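PDB 7KV2: RagB/SusD family nutrient uptake outer membrane protein from Bacteroides thetaiotaomicron, which probably binds beta-glucan at the cell surface as a SusD-like outer-membrane glycan-binding protein and so takes part in glycan uptake. Local coordinates for residues F64-P69 against M107-W112; A102-M107 against I498-I503; Y143-I148 against I198-L203; N345-L350 against L362-R367; N411-I416 against G423-Y428. One frame throughout, in Å; residues are numbered along the deposited sequence.

Contacts 1 and 2 are neighbours, with centres 12 Å apart. They share M107, touch the same 1,2-ethanediol, and are tied by a probable hydrogen bond between Y109 and E502. Contact 2 joins segments 391 residues apart at their closest ends and so brings early and late chain together. Contacts 3, 4 and 5 lie inside the loop it closes. Contact 3 follows contact 1 along the chain and links helices 137-162 and 183-200. Contact 4 lies at helix 346-355, its centre about 49 Å from that of contact 3. Contact 5 pairs helices 405-417 and 425-435 near the sodium ion, across the chain's centre from contacts 1 and 2. The regular structure of this SusD-family fold is mostly helix.

Contact 1 (F64-P69 against M107-W112); sequences FDEYNP and MIYGLW. With EDO (1,2-ethanediol), chain D.
The carboxylate oxygen OE1 of E66 is gripped by three N-H groups. Y109 N donates to E66 OE1 at 2.9 Å, nearly straight at 167° and on the syn side. G110 N reaches E66 OE1 from above the carboxylate plane at 3.1 Å. The third donor comes from the same loop: N68 ND2 meets the anti lone pair of E66 OE1 at 3.2 Å. The E66 chain is extended beyond CG (chi2 -178°), which carries the carboxylate out to the start of helix 110-130. N68 works beside it. Its OD1 accepts from L111 N at 2.8 Å, with a bent N-H angle of 140°, and its ND2 also donates to Y67 O within the loop. The ND2 side of the amide packs on I108, with N68 ND2 3.5 Å from I108 CG2. G110 has no side chain, and a CB there would clash with N68 OD1. The ring of Y109 leads away from this loop, and its OH is hydrogen-bonded to E502. Backbone N-H groups at the first turn of a helix lack acceptors within that helix. Here two side chains supply them, and the negative charge of E66 would probably be favoured by the positive end of the helix dipole.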
# COMPACT_ATOMS: atom_id res chain seq x y z
N PHE A 64 8.03 11.96 10.96
CA PHE A 64 9.46 12.35 10.84
C PHE A 64 9.58 13.50 9.84
O PHE A 64 10.51 13.47 9.02
CB PHE A 64 10.30 11.14 10.41
CG PHE A 64 10.19 9.98 11.37
CD1 PHE A 64 10.79 10.04 12.63
CD2 PHE A 64 9.47 8.83 11.04
CE1 PHE A 64 10.64 9.01 13.55
CE2 PHE A 64 9.36 7.78 11.94
CZ PHE A 64 9.94 7.86 13.19
N ASP A 65 8.61 14.42 9.89
CA ASP A 65 8.48 15.67 9.09
C ASP A 65 8.41 15.40 7.58
O ASP A 65 8.60 16.34 6.83
CB ASP A 65 9.58 16.66 9.47
CG ASP A 65 9.49 16.92 10.97
OD1 ASP A 65 8.44 17.42 11.40
OD2 ASP A 65 10.41 16.49 11.68
N GLU A 66 7.98 14.20 7.17
CA GLU A 66 7.77 13.86 5.76
C GLU A 66 6.41 13.21 5.51
O GLU A 66 5.88 12.56 6.39
CB GLU A 66 8.80 12.84 5.31
CG GLU A 66 10.16 13.46 5.24
CD GLU A 66 11.25 12.54 4.76
OE1 GLU A 66 11.00 11.73 3.85
OE2 GLU A 66 12.38 12.72 5.27
N TYR A 67 5.90 13.40 4.30
CA TYR A 67 4.73 12.67 3.71
C TYR A 67 5.27 11.59 2.79
O TYR A 67 5.80 11.92 1.70
CB TYR A 67 3.85 13.66 2.95
CG TYR A 67 3.40 14.82 3.77
CD1 TYR A 67 2.29 14.74 4.59
CD2 TYR A 67 4.07 16.03 3.74
CE1 TYR A 67 1.87 15.80 5.37
CE2 TYR A 67 3.68 17.10 4.52
CZ TYR A 67 2.56 17.00 5.31
OH TYR A 67 2.10 18.02 6.10
N ASN A 68 5.28 10.33 3.25
CA ASN A 68 5.75 9.17 2.46
C ASN A 68 4.65 8.09 2.44
O ASN A 68 4.90 6.93 2.74
CB ASN A 68 7.03 8.55 3.04
CG ASN A 68 8.32 9.36 3.00
OD1 ASN A 68 9.32 8.85 3.52
ND2 ASN A 68 8.33 10.57 2.45
N PRO A 69 3.39 8.41 2.03
CA PRO A 69 2.33 7.41 1.98
C PRO A 69 2.79 6.21 1.13
O PRO A 69 3.20 6.37 -0.04
CB PRO A 69 1.13 8.18 1.38
CG PRO A 69 1.74 9.31 0.65
CD PRO A 69 2.97 9.69 1.45
N MET A 107 16.27 12.34 -0.92
CA MET A 107 15.54 11.05 -0.98
C MET A 107 14.49 11.02 0.13
O MET A 107 14.56 11.84 1.04
CB MET A 107 16.48 9.86 -0.86
CG MET A 107 16.57 9.05 -2.14
SD MET A 107 14.93 8.25 -2.48
CE MET A 107 14.91 7.05 -1.17
N ILE A 108 13.47 10.17 -0.02
CA ILE A 108 12.49 9.98 1.07
C ILE A 108 13.22 9.25 2.20
O ILE A 108 14.14 8.44 1.92
CB ILE A 108 11.21 9.28 0.57
CG1 ILE A 108 11.46 7.95 -0.12
CG2 ILE A 108 10.48 10.25 -0.33
CD1 ILE A 108 10.30 6.97 0.00
N TYR A 109 12.86 9.59 3.41
CA TYR A 109 13.52 9.07 4.64
C TYR A 109 12.47 8.67 5.70
O TYR A 109 12.75 7.79 6.52
CB TYR A 109 14.52 10.14 5.09
CG TYR A 109 15.61 9.72 6.05
CD1 TYR A 109 15.79 8.40 6.41
CD2 TYR A 109 16.46 10.68 6.58
CE1 TYR A 109 16.78 8.04 7.32
CE2 TYR A 109 17.46 10.33 7.47
CZ TYR A 109 17.62 9.01 7.84
OH TYR A 109 18.61 8.63 8.71
N GLY A 110 11.27 9.26 5.66
CA GLY A 110 10.19 8.95 6.63
C GLY A 110 9.87 7.46 6.66
O GLY A 110 9.77 6.85 7.75
N LEU A 111 9.75 6.85 5.49
CA LEU A 111 9.27 5.46 5.38
C LEU A 111 10.32 4.54 5.99
O LEU A 111 9.98 3.58 6.64
CB LEU A 111 9.01 5.13 3.90
CG LEU A 111 8.62 3.68 3.60
CD1 LEU A 111 7.31 3.32 4.28
CD2 LEU A 111 8.50 3.44 2.10
N TRP A 112 11.59 4.83 5.73
CA TRP A 112 12.73 4.09 6.32
C TRP A 112 12.60 4.11 7.86
O TRP A 112 12.64 3.07 8.47
CB TRP A 112 14.01 4.74 5.80
CG TRP A 112 15.26 4.16 6.39
CD1 TRP A 112 15.73 4.29 7.67
CD2 TRP A 112 16.21 3.35 5.69
NE1 TRP A 112 16.90 3.59 7.81
CE2 TRP A 112 17.22 2.99 6.62
CE3 TRP A 112 16.31 2.87 4.37
CZ2 TRP A 112 18.32 2.22 6.25
CZ3 TRP A 112 17.38 2.08 4.02
CH2 TRP A 112 18.38 1.77 4.96
C1 EDO D . 17.70 12.04 2.78
O1 EDO D . 18.03 12.62 1.58
C2 EDO D . 18.66 12.43 3.84
O2 EDO D . 19.88 11.74 3.70

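Contact 2 (A102-M107 against I498-I503). With EDO (1,2-ethanediol), chain D.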
# COMPACT_ATOMS: atom_id res chain seq x y z
N ALA A 102 16.52 9.64 -8.40
CA ALA A 102 16.66 9.81 -6.94
C ALA A 102 18.16 9.93 -6.63
O ALA A 102 18.93 9.21 -7.27
CB ALA A 102 16.10 8.62 -6.23
N ILE A 103 18.52 10.82 -5.71
CA ILE A 103 19.89 10.96 -5.15
C ILE A 103 19.82 10.86 -3.64
O ILE A 103 18.87 11.34 -3.00
CB ILE A 103 20.53 12.27 -5.65
CG1 ILE A 103 19.71 13.49 -5.22
CG2 ILE A 103 20.70 12.16 -7.15
CD1 ILE A 103 20.39 14.85 -5.35
N PRO A 104 20.88 10.25 -3.05
CA PRO A 104 20.96 9.99 -1.61
C PRO A 104 20.70 11.20 -0.70
O PRO A 104 20.21 11.00 0.38
CB PRO A 104 22.43 9.55 -1.40
CG PRO A 104 22.90 9.02 -2.74
CD PRO A 104 22.04 9.71 -3.78
N THR A 105 21.09 12.40 -1.13
CA THR A 105 20.91 13.66 -0.39
C THR A 105 19.56 14.34 -0.71
O THR A 105 19.37 15.45 -0.21
CB THR A 105 22.09 14.61 -0.69
OG1 THR A 105 22.13 14.80 -2.10
CG2 THR A 105 23.41 14.07 -0.16
N ASN A 106 18.67 13.75 -1.51
CA ASN A 106 17.33 14.34 -1.79
C ASN A 106 16.35 13.17 -1.95
O ASN A 106 15.78 13.02 -3.05
CB ASN A 106 17.31 15.26 -3.02
CG ASN A 106 16.27 16.37 -2.97
OD1 ASN A 106 15.48 16.48 -2.03
ND2 ASN A 106 16.30 17.23 -3.98
N MET A 107 16.27 12.34 -0.92
CA MET A 107 15.54 11.05 -0.98
C MET A 107 14.49 11.02 0.13
O MET A 107 14.56 11.84 1.04
CB MET A 107 16.48 9.86 -0.86
CG MET A 107 16.57 9.05 -2.14
SD MET A 107 14.93 8.25 -2.48
CE MET A 107 14.91 7.05 -1.17
N ILE A 498 20.03 4.52 -0.76
CA ILE A 498 19.92 4.65 0.73
C ILE A 498 20.13 6.11 1.12
O ILE A 498 21.04 6.75 0.59
CB ILE A 498 20.89 3.67 1.40
CG1 ILE A 498 20.54 2.24 1.00
CG2 ILE A 498 20.90 3.87 2.91
CD1 ILE A 498 21.60 1.20 1.33
N PRO A 499 19.32 6.72 2.02
CA PRO A 499 19.53 8.10 2.45
C PRO A 499 20.99 8.37 2.89
O PRO A 499 21.57 7.50 3.55
CB PRO A 499 18.55 8.27 3.62
CG PRO A 499 17.41 7.33 3.26
CD PRO A 499 18.09 6.15 2.62
N GLN A 500 21.52 9.54 2.51
CA GLN A 500 22.94 9.93 2.79
C GLN A 500 23.16 9.94 4.31
O GLN A 500 24.24 9.45 4.75
CB GLN A 500 23.29 11.30 2.20
CG GLN A 500 24.81 11.60 2.21
CD GLN A 500 25.62 10.55 1.49
OE1 GLN A 500 25.36 10.18 0.34
NE2 GLN A 500 26.61 10.01 2.19
N LYS A 501 22.19 10.42 5.09
CA LYS A 501 22.30 10.43 6.57
C LYS A 501 22.51 9.01 7.10
O LYS A 501 23.29 8.88 8.06
CB LYS A 501 21.12 11.15 7.22
CG LYS A 501 21.24 12.65 7.10
CD LYS A 501 19.97 13.41 7.35
CE LYS A 501 20.06 14.87 6.94
NZ LYS A 501 18.72 15.49 7.00
N GLU A 502 21.91 7.97 6.51
CA GLU A 502 22.14 6.57 6.96
C GLU A 502 23.53 6.10 6.54
O GLU A 502 24.12 5.37 7.32
CB GLU A 502 21.12 5.57 6.42
CG GLU A 502 19.75 5.70 7.07
CD GLU A 502 19.70 5.43 8.57
OE1 GLU A 502 20.20 4.39 9.00
OE2 GLU A 502 19.15 6.27 9.28
N ILE A 503 24.00 6.43 5.33
CA ILE A 503 25.36 6.02 4.86
C ILE A 503 26.40 6.62 5.82
O ILE A 503 27.35 5.88 6.22
CB ILE A 503 25.62 6.45 3.41
CG1 ILE A 503 24.58 5.84 2.45
CG2 ILE A 503 27.05 6.10 3.00
CD1 ILE A 503 24.62 4.33 2.37
C1 EDO D . 17.70 12.04 2.78
O1 EDO D . 18.03 12.62 1.58
C2 EDO D . 18.66 12.43 3.84
O2 EDO D . 19.88 11.74 3.70
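The amide of Q500 is the flat group here; its oxygen OE1 meets P104, and the two side chains cross obliquely. P104 CB lies 3.5 Å from Q500 OE1, while P104 CG is farther from that oxygen. The same CB rests 3.7 Å from I498 O. The Q500 chain is bent at chi2 (56°), which swings CD round to the P104 side, where OE1 does the touching. The other end of the amide, NE2, is hydrogen-bonded to D504. T105 and Q500 lie side by side and point the same way, with T105 CG2 3.6 Å from Q500 CB. One direct hydrogen bond joins the segments: Q500 N donates to P104 O at 2.9 Å, from above the carbonyl plane. P104 O also accepts from O1 of a 1,2-ethanediol at 3.0 Å. This molecule, probably from the crystallisation liquor, bridges the two sides. M107 N donates to its O1 at 3.1 Å, and K501 N donates to its O2 at 3.0 Å. A type I turn from I103 to N106 presents P104 and T105 at its two central positions. The turn precedes helix 110-130 and faces the N-terminal end of helix 500-505. Behind it, I498 and P499 pack on W112 of helix 110-130 and W162 of helix 137-162, and M107 also rests on W162.

Contact 3 (Y143-I148 against I198-L203); sequences YEAQVI and IQLNVL
The backbones of A145 and L200 approach to 7.0 Å between CA atoms, where helix 137-162 passes the last turn of helix 183-200 and N201 leaves helical geometry with positive phi. The small methyl of A145 is the centre of the contact, and three side chains converge on it. V202 CG1 comes nearest, at 3.6 Å from A145 CB. That branch sits between the backbone N and the carbonyl carbon (chi1 60°), the crowded position. L203 brings its end up to the same methyl, with CD2 3.8 Å from A145 CB. L200 CD1 touches both the methyl and the backbone, 4.0 Å from A145 N. Its other methyl, CD2, lies 4.2 Å from E144 OE1, and these two side chains cross at about a right angle. L203 also packs on V197 and V220, which ties the loop to helices 183-200 and 217-231. No hydrogen bond or charge pair joins the two segments. The contact is apolar packing near the surface, and the close approach is consistent with the short side chain of A145.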
# COMPACT_ATOMS: atom_id res chain seq x y z
N TYR A 143 1.13 -13.81 20.64
CA TYR A 143 1.89 -12.53 20.67
C TYR A 143 3.04 -12.61 19.67
O TYR A 143 3.31 -11.63 18.96
CB TYR A 143 2.41 -12.22 22.08
CG TYR A 143 1.34 -12.13 23.15
CD1 TYR A 143 0.03 -11.81 22.83
CD2 TYR A 143 1.64 -12.36 24.49
CE1 TYR A 143 -0.96 -11.75 23.80
CE2 TYR A 143 0.66 -12.27 25.47
CZ TYR A 143 -0.65 -12.00 25.13
OH TYR A 143 -1.64 -11.89 26.06
N GLU A 144 3.74 -13.74 19.67
CA GLU A 144 4.87 -14.04 18.77
C GLU A 144 4.38 -14.02 17.32
O GLU A 144 5.07 -13.45 16.47
CB GLU A 144 5.42 -15.44 19.04
CG GLU A 144 6.33 -15.53 20.27
CD GLU A 144 6.90 -16.92 20.56
OE1 GLU A 144 6.41 -17.92 19.98
OE2 GLU A 144 7.85 -16.99 21.37
N ALA A 145 3.28 -14.70 17.03
CA ALA A 145 2.71 -14.75 15.66
C ALA A 145 2.46 -13.31 15.17
O ALA A 145 2.84 -13.02 14.04
CB ALA A 145 1.47 -15.59 15.62
N GLN A 146 1.89 -12.44 15.99
CA GLN A 146 1.56 -11.05 15.54
C GLN A 146 2.84 -10.26 15.26
O GLN A 146 2.97 -9.64 14.16
CB GLN A 146 0.70 -10.32 16.56
CG GLN A 146 -0.65 -10.99 16.82
CD GLN A 146 -1.37 -10.27 17.94
OE1 GLN A 146 -1.83 -9.14 17.78
NE2 GLN A 146 -1.44 -10.91 19.12
N VAL A 147 3.77 -10.24 16.22
CA VAL A 147 4.96 -9.36 16.06
C VAL A 147 5.95 -9.94 15.06
O VAL A 147 6.57 -9.14 14.42
CB VAL A 147 5.61 -8.96 17.40
CG1 VAL A 147 4.59 -8.31 18.32
CG2 VAL A 147 6.31 -10.14 18.08
N ILE A 148 6.08 -11.26 14.86
CA ILE A 148 7.00 -11.76 13.80
C ILE A 148 6.39 -11.42 12.42
O ILE A 148 7.12 -11.03 11.50
CB ILE A 148 7.29 -13.26 13.96
CG1 ILE A 148 7.99 -13.58 15.29
CG2 ILE A 148 8.11 -13.72 12.77
CD1 ILE A 148 8.08 -15.08 15.56
N ILE A 198 3.32 -19.30 10.43
CA ILE A 198 2.26 -20.20 9.89
C ILE A 198 2.25 -21.47 10.74
O ILE A 198 1.17 -21.96 11.11
CB ILE A 198 2.49 -20.46 8.39
CG1 ILE A 198 2.19 -19.18 7.57
CG2 ILE A 198 1.65 -21.64 7.91
CD1 ILE A 198 2.73 -19.17 6.15
N GLN A 199 3.44 -21.98 11.05
CA GLN A 199 3.57 -23.27 11.78
C GLN A 199 3.13 -23.11 13.24
O GLN A 199 2.81 -24.14 13.84
CB GLN A 199 5.00 -23.78 11.66
CG GLN A 199 5.36 -24.20 10.25
CD GLN A 199 6.84 -24.45 10.11
OE1 GLN A 199 7.56 -24.48 11.10
NE2 GLN A 199 7.32 -24.61 8.89
N LEU A 200 3.12 -21.90 13.82
CA LEU A 200 2.60 -21.74 15.21
C LEU A 200 1.12 -22.14 15.25
O LEU A 200 0.66 -22.60 16.31
CB LEU A 200 2.81 -20.30 15.71
CG LEU A 200 4.25 -19.94 16.08
CD1 LEU A 200 4.38 -18.44 16.28
CD2 LEU A 200 4.71 -20.68 17.34
N ASN A 201 0.38 -21.94 14.16
CA ASN A 201 -1.03 -22.40 14.00
C ASN A 201 -1.93 -21.77 15.08
O ASN A 201 -2.76 -22.50 15.70
CB ASN A 201 -1.11 -23.92 14.04
CG ASN A 201 -2.45 -24.42 13.58
OD1 ASN A 201 -3.12 -23.76 12.79
ND2 ASN A 201 -2.86 -25.57 14.09
N VAL A 202 -1.81 -20.46 15.31
CA VAL A 202 -2.54 -19.72 16.37
C VAL A 202 -3.35 -18.55 15.77
O VAL A 202 -4.16 -17.98 16.48
CB VAL A 202 -1.56 -19.23 17.44
CG1 VAL A 202 -0.48 -18.30 16.89
CG2 VAL A 202 -2.28 -18.60 18.62
N LEU A 203 -3.11 -18.16 14.53
CA LEU A 203 -3.79 -16.97 13.95
C LEU A 203 -5.15 -17.38 13.40
O LEU A 203 -5.27 -18.36 12.69
CB LEU A 203 -2.92 -16.40 12.84
CG LEU A 203 -1.65 -15.71 13.31
CD1 LEU A 203 -0.78 -15.26 12.15
CD2 LEU A 203 -1.94 -14.55 14.24

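Contact 4 (N345-L350 against L362-R367); sequences NAQAVL and LSYTTR
L350 and the ring of Y364 form the first shell. L350 CD1 lies at the ring edge, near its plane, 4.0 Å from Y364 CD1. The same methyl touches the backbone, 3.5 Å from Y364 N, while L350 CD2 meets L362 CB at 4.2 Å. A346 CB lies 4.2 Å from Y364 CE1. Q347 OE1 approaches Y364 CE1 at 3.4 Å, with the amide and ring planes 27° apart. Q347 bends at chi2 (56°), which turns CD toward the loop. One water donates to Q347 OE1 and accepts from Y364 N, and a second donates to Q347 OE1 and Y364 OH. A third accepts from Q347 NE2 and donates to L362 O. Further out, D351 holds Q347 NE2 and D370 holds Y364 OH. N345 OD1 caps the helix, accepting from A348 N. An alanine in place of Y364 would probably open a gap beside L350 and A346 and leave D370 without its hydroxyl partner. Helix and loop thus meet through apolar packing, and water carries the polar links.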
# COMPACT_ATOMS: atom_id res chain seq x y z
N ASN A 345 -13.40 12.69 -12.41
CA ASN A 345 -13.25 13.79 -13.38
C ASN A 345 -13.72 15.09 -12.72
O ASN A 345 -14.88 15.58 -12.98
CB ASN A 345 -14.02 13.46 -14.67
CG ASN A 345 -13.59 14.32 -15.83
OD1 ASN A 345 -12.98 15.37 -15.65
ND2 ASN A 345 -13.89 13.86 -17.04
N ALA A 346 -12.85 15.66 -11.90
CA ALA A 346 -13.11 16.91 -11.16
C ALA A 346 -13.47 18.01 -12.15
O ALA A 346 -14.38 18.81 -11.82
CB ALA A 346 -11.90 17.30 -10.36
N GLN A 347 -12.72 18.13 -13.25
CA GLN A 347 -12.96 19.26 -14.19
C GLN A 347 -14.34 19.11 -14.84
O GLN A 347 -15.05 20.11 -14.92
CB GLN A 347 -11.89 19.41 -15.27
CG GLN A 347 -12.02 20.71 -16.05
CD GLN A 347 -12.00 21.93 -15.15
OE1 GLN A 347 -11.10 22.10 -14.33
NE2 GLN A 347 -12.99 22.79 -15.32
N ALA A 348 -14.72 17.89 -15.25
CA ALA A 348 -16.04 17.64 -15.89
C ALA A 348 -17.15 18.07 -14.93
O ALA A 348 -18.19 18.65 -15.37
CB ALA A 348 -16.18 16.20 -16.30
N VAL A 349 -16.96 17.83 -13.63
CA VAL A 349 -17.95 18.21 -12.58
C VAL A 349 -18.16 19.73 -12.60
O VAL A 349 -19.33 20.20 -12.61
CB VAL A 349 -17.48 17.71 -11.20
CG1 VAL A 349 -18.23 18.38 -10.07
CG2 VAL A 349 -17.55 16.19 -11.11
N LEU A 350 -17.08 20.50 -12.63
CA LEU A 350 -17.22 21.97 -12.66
C LEU A 350 -17.78 22.44 -14.02
O LEU A 350 -18.54 23.40 -14.00
CB LEU A 350 -15.87 22.60 -12.32
CG LEU A 350 -15.32 22.30 -10.92
CD1 LEU A 350 -14.15 23.21 -10.61
CD2 LEU A 350 -16.35 22.44 -9.83
N LEU A 362 -17.52 28.11 -11.26
CA LEU A 362 -16.50 27.66 -10.28
C LEU A 362 -15.27 27.15 -11.04
O LEU A 362 -15.41 26.63 -12.18
CB LEU A 362 -17.09 26.55 -9.41
CG LEU A 362 -18.25 26.96 -8.51
CD1 LEU A 362 -18.99 25.73 -8.02
CD2 LEU A 362 -17.74 27.79 -7.34
N SER A 363 -14.11 27.23 -10.39
CA SER A 363 -12.88 26.54 -10.82
C SER A 363 -12.18 25.97 -9.58
O SER A 363 -12.46 26.43 -8.46
CB SER A 363 -11.98 27.46 -11.60
OG SER A 363 -11.53 28.52 -10.77
N TYR A 364 -11.28 25.02 -9.76
CA TYR A 364 -10.23 24.73 -8.76
C TYR A 364 -8.93 25.31 -9.32
O TYR A 364 -8.96 25.72 -10.49
CB TYR A 364 -10.17 23.25 -8.37
CG TYR A 364 -9.63 22.32 -9.42
CD1 TYR A 364 -10.47 21.76 -10.37
CD2 TYR A 364 -8.30 21.95 -9.46
CE1 TYR A 364 -10.00 20.92 -11.35
CE2 TYR A 364 -7.81 21.10 -10.44
CZ TYR A 364 -8.65 20.60 -11.41
OH TYR A 364 -8.24 19.75 -12.38
N THR A 365 -7.86 25.24 -8.56
CA THR A 365 -6.50 25.69 -8.93
C THR A 365 -5.69 24.51 -9.46
O THR A 365 -5.25 23.67 -8.67
CB THR A 365 -5.86 26.44 -7.76
OG1 THR A 365 -6.70 27.56 -7.45
CG2 THR A 365 -4.48 26.94 -8.13
N THR A 366 -5.56 24.42 -10.78
CA THR A 366 -4.78 23.35 -11.44
C THR A 366 -3.33 23.53 -11.01
O THR A 366 -2.89 24.70 -10.89
CB THR A 366 -4.97 23.34 -12.96
OG1 THR A 366 -4.46 24.55 -13.56
CG2 THR A 366 -6.42 23.16 -13.36
N ARG A 367 -2.64 22.44 -10.72
CA ARG A 367 -1.22 22.50 -10.33
C ARG A 367 -0.39 21.74 -11.37
O ARG A 367 -0.89 21.46 -12.45
CB ARG A 367 -1.07 21.99 -8.91
CG ARG A 367 -1.56 22.99 -7.88
CD ARG A 367 -1.11 22.58 -6.48
NE ARG A 367 -0.41 23.66 -5.84
CZ ARG A 367 0.19 23.57 -4.67
NH1 ARG A 367 0.15 22.42 -4.01
NH2 ARG A 367 0.79 24.63 -4.16
O HOH W 1 -11.07 24.38 -12.72
O HOH W 2 -8.50 20.86 -15.25
O HOH W 3 -13.68 25.45 -14.03

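Contact 5 (N411-I416 against G423-Y428); sequences NAAELI and GDAKKY
I416 and A413 make the tight part of this contact, against the start of helix 425-435. A413 and A425 bring their CA atoms to 4.0 Å, a very close approach that two methyl side chains permit. A413 CB lies 3.6 Å from A425 O, and A425 CB lies 3.7 Å from A413 O. I416 covers the turn before the helix. Its CG2, anti to the backbone N, sits 3.5 Å from G423 O, and its CD1 is 3.6 Å from G423 CA. A CB on G423 would clash with that CD1. Y428 completes the packing, its CD2 3.8 Å from A412 CB and its CE2 against I416 CD1. Y428 OH is hydrogen-bonded to E245 of helix 237-249, and the Y428 side chain is about 8 Å from the bound sodium ion. An alanine in place of I416 would probably open a gap between G423 and the Y428 ring and let the turn shift. The outer side is looser and polar. D424 points away from helix 405-417, and its OD1 caps the new helix by accepting from K427 N at 3.0 Å. K426 also points away from helix 405-417, and its NZ forms a salt bridge with E443. Two consecutive helices packed across a short connection form a helical hairpin, consistent with the tetratricopeptide-like helical architecture of SusD proteins.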
# COMPACT_ATOMS: atom_id res chain seq x y z
N ASN A 411 -3.63 -13.59 -7.86
CA ASN A 411 -2.41 -14.33 -7.41
C ASN A 411 -2.55 -15.83 -7.78
O ASN A 411 -1.60 -16.39 -8.39
CB ASN A 411 -2.19 -14.24 -5.89
CG ASN A 411 -1.60 -12.94 -5.38
OD1 ASN A 411 -1.22 -12.06 -6.15
ND2 ASN A 411 -1.49 -12.84 -4.06
N ALA A 412 -3.70 -16.44 -7.45
CA ALA A 412 -3.98 -17.87 -7.74
C ALA A 412 -3.97 -18.09 -9.27
O ALA A 412 -3.31 -18.99 -9.73
CB ALA A 412 -5.27 -18.29 -7.11
N ALA A 413 -4.70 -17.28 -10.05
CA ALA A 413 -4.68 -17.39 -11.53
C ALA A 413 -3.22 -17.38 -12.02
O ALA A 413 -2.81 -18.27 -12.81
CB ALA A 413 -5.48 -16.28 -12.14
N GLU A 414 -2.42 -16.40 -11.61
CA GLU A 414 -1.04 -16.25 -12.13
C GLU A 414 -0.21 -17.49 -11.75
O GLU A 414 0.52 -17.99 -12.60
CB GLU A 414 -0.36 -15.01 -11.57
CG GLU A 414 1.01 -14.79 -12.13
CD GLU A 414 1.69 -13.51 -11.72
OE1 GLU A 414 0.97 -12.57 -11.27
OE2 GLU A 414 2.94 -13.43 -11.91
N LEU A 415 -0.30 -17.92 -10.49
CA LEU A 415 0.50 -19.07 -9.98
C LEU A 415 0.11 -20.34 -10.75
O LEU A 415 1.03 -21.09 -11.15
CB LEU A 415 0.31 -19.21 -8.46
CG LEU A 415 0.97 -18.11 -7.64
CD1 LEU A 415 0.57 -18.17 -6.17
CD2 LEU A 415 2.46 -18.15 -7.80
N ILE A 416 -1.18 -20.56 -10.99
CA ILE A 416 -1.67 -21.71 -11.80
C ILE A 416 -1.05 -21.60 -13.20
O ILE A 416 -0.43 -22.58 -13.68
CB ILE A 416 -3.21 -21.82 -11.84
CG1 ILE A 416 -3.80 -22.08 -10.44
CG2 ILE A 416 -3.67 -22.87 -12.85
CD1 ILE A 416 -5.26 -21.73 -10.33
N GLY A 423 -5.82 -25.78 -11.32
CA GLY A 423 -6.88 -24.97 -10.70
C GLY A 423 -7.53 -24.14 -11.77
O GLY A 423 -6.97 -24.12 -12.87
N ASP A 424 -8.69 -23.53 -11.49
CA ASP A 424 -9.41 -22.80 -12.55
C ASP A 424 -8.91 -21.35 -12.60
O ASP A 424 -9.63 -20.43 -12.13
CB ASP A 424 -10.93 -22.95 -12.40
CG ASP A 424 -11.66 -22.73 -13.72
OD1 ASP A 424 -11.08 -22.12 -14.66
OD2 ASP A 424 -12.83 -23.17 -13.81
N ALA A 425 -7.75 -21.15 -13.25
CA ALA A 425 -7.18 -19.80 -13.46
C ALA A 425 -8.17 -18.96 -14.25
O ALA A 425 -8.26 -17.74 -13.98
CB ALA A 425 -5.87 -19.86 -14.18
N LYS A 426 -8.85 -19.56 -15.23
CA LYS A 426 -9.78 -18.79 -16.07
C LYS A 426 -10.93 -18.30 -15.19
O LYS A 426 -11.34 -17.12 -15.34
CB LYS A 426 -10.28 -19.60 -17.26
CG LYS A 426 -11.16 -18.77 -18.17
CD LYS A 426 -11.39 -19.38 -19.52
CE LYS A 426 -12.37 -18.56 -20.33
NZ LYS A 426 -12.46 -19.08 -21.71
N LYS A 427 -11.47 -19.16 -14.33
CA LYS A 427 -12.61 -18.76 -13.48
C LYS A 427 -12.16 -17.61 -12.55
O LYS A 427 -12.87 -16.63 -12.47
CB LYS A 427 -13.11 -19.92 -12.63
CG LYS A 427 -14.21 -19.57 -11.64
CD LYS A 427 -14.88 -20.80 -11.10
CE LYS A 427 -15.30 -20.67 -9.65
NZ LYS A 427 -15.93 -21.93 -9.16
N TYR A 428 -11.00 -17.76 -11.94
CA TYR A 428 -10.49 -16.81 -10.94
C TYR A 428 -10.30 -15.45 -11.60
O TYR A 428 -10.79 -14.48 -11.03
CB TYR A 428 -9.22 -17.34 -10.31
CG TYR A 428 -9.45 -18.54 -9.43
CD1 TYR A 428 -10.70 -18.86 -8.93
CD2 TYR A 428 -8.39 -19.32 -9.04
CE1 TYR A 428 -10.88 -19.96 -8.10
CE2 TYR A 428 -8.56 -20.42 -8.22
CZ TYR A 428 -9.81 -20.73 -7.74
OH TYR A 428 -9.94 -21.80 -6.90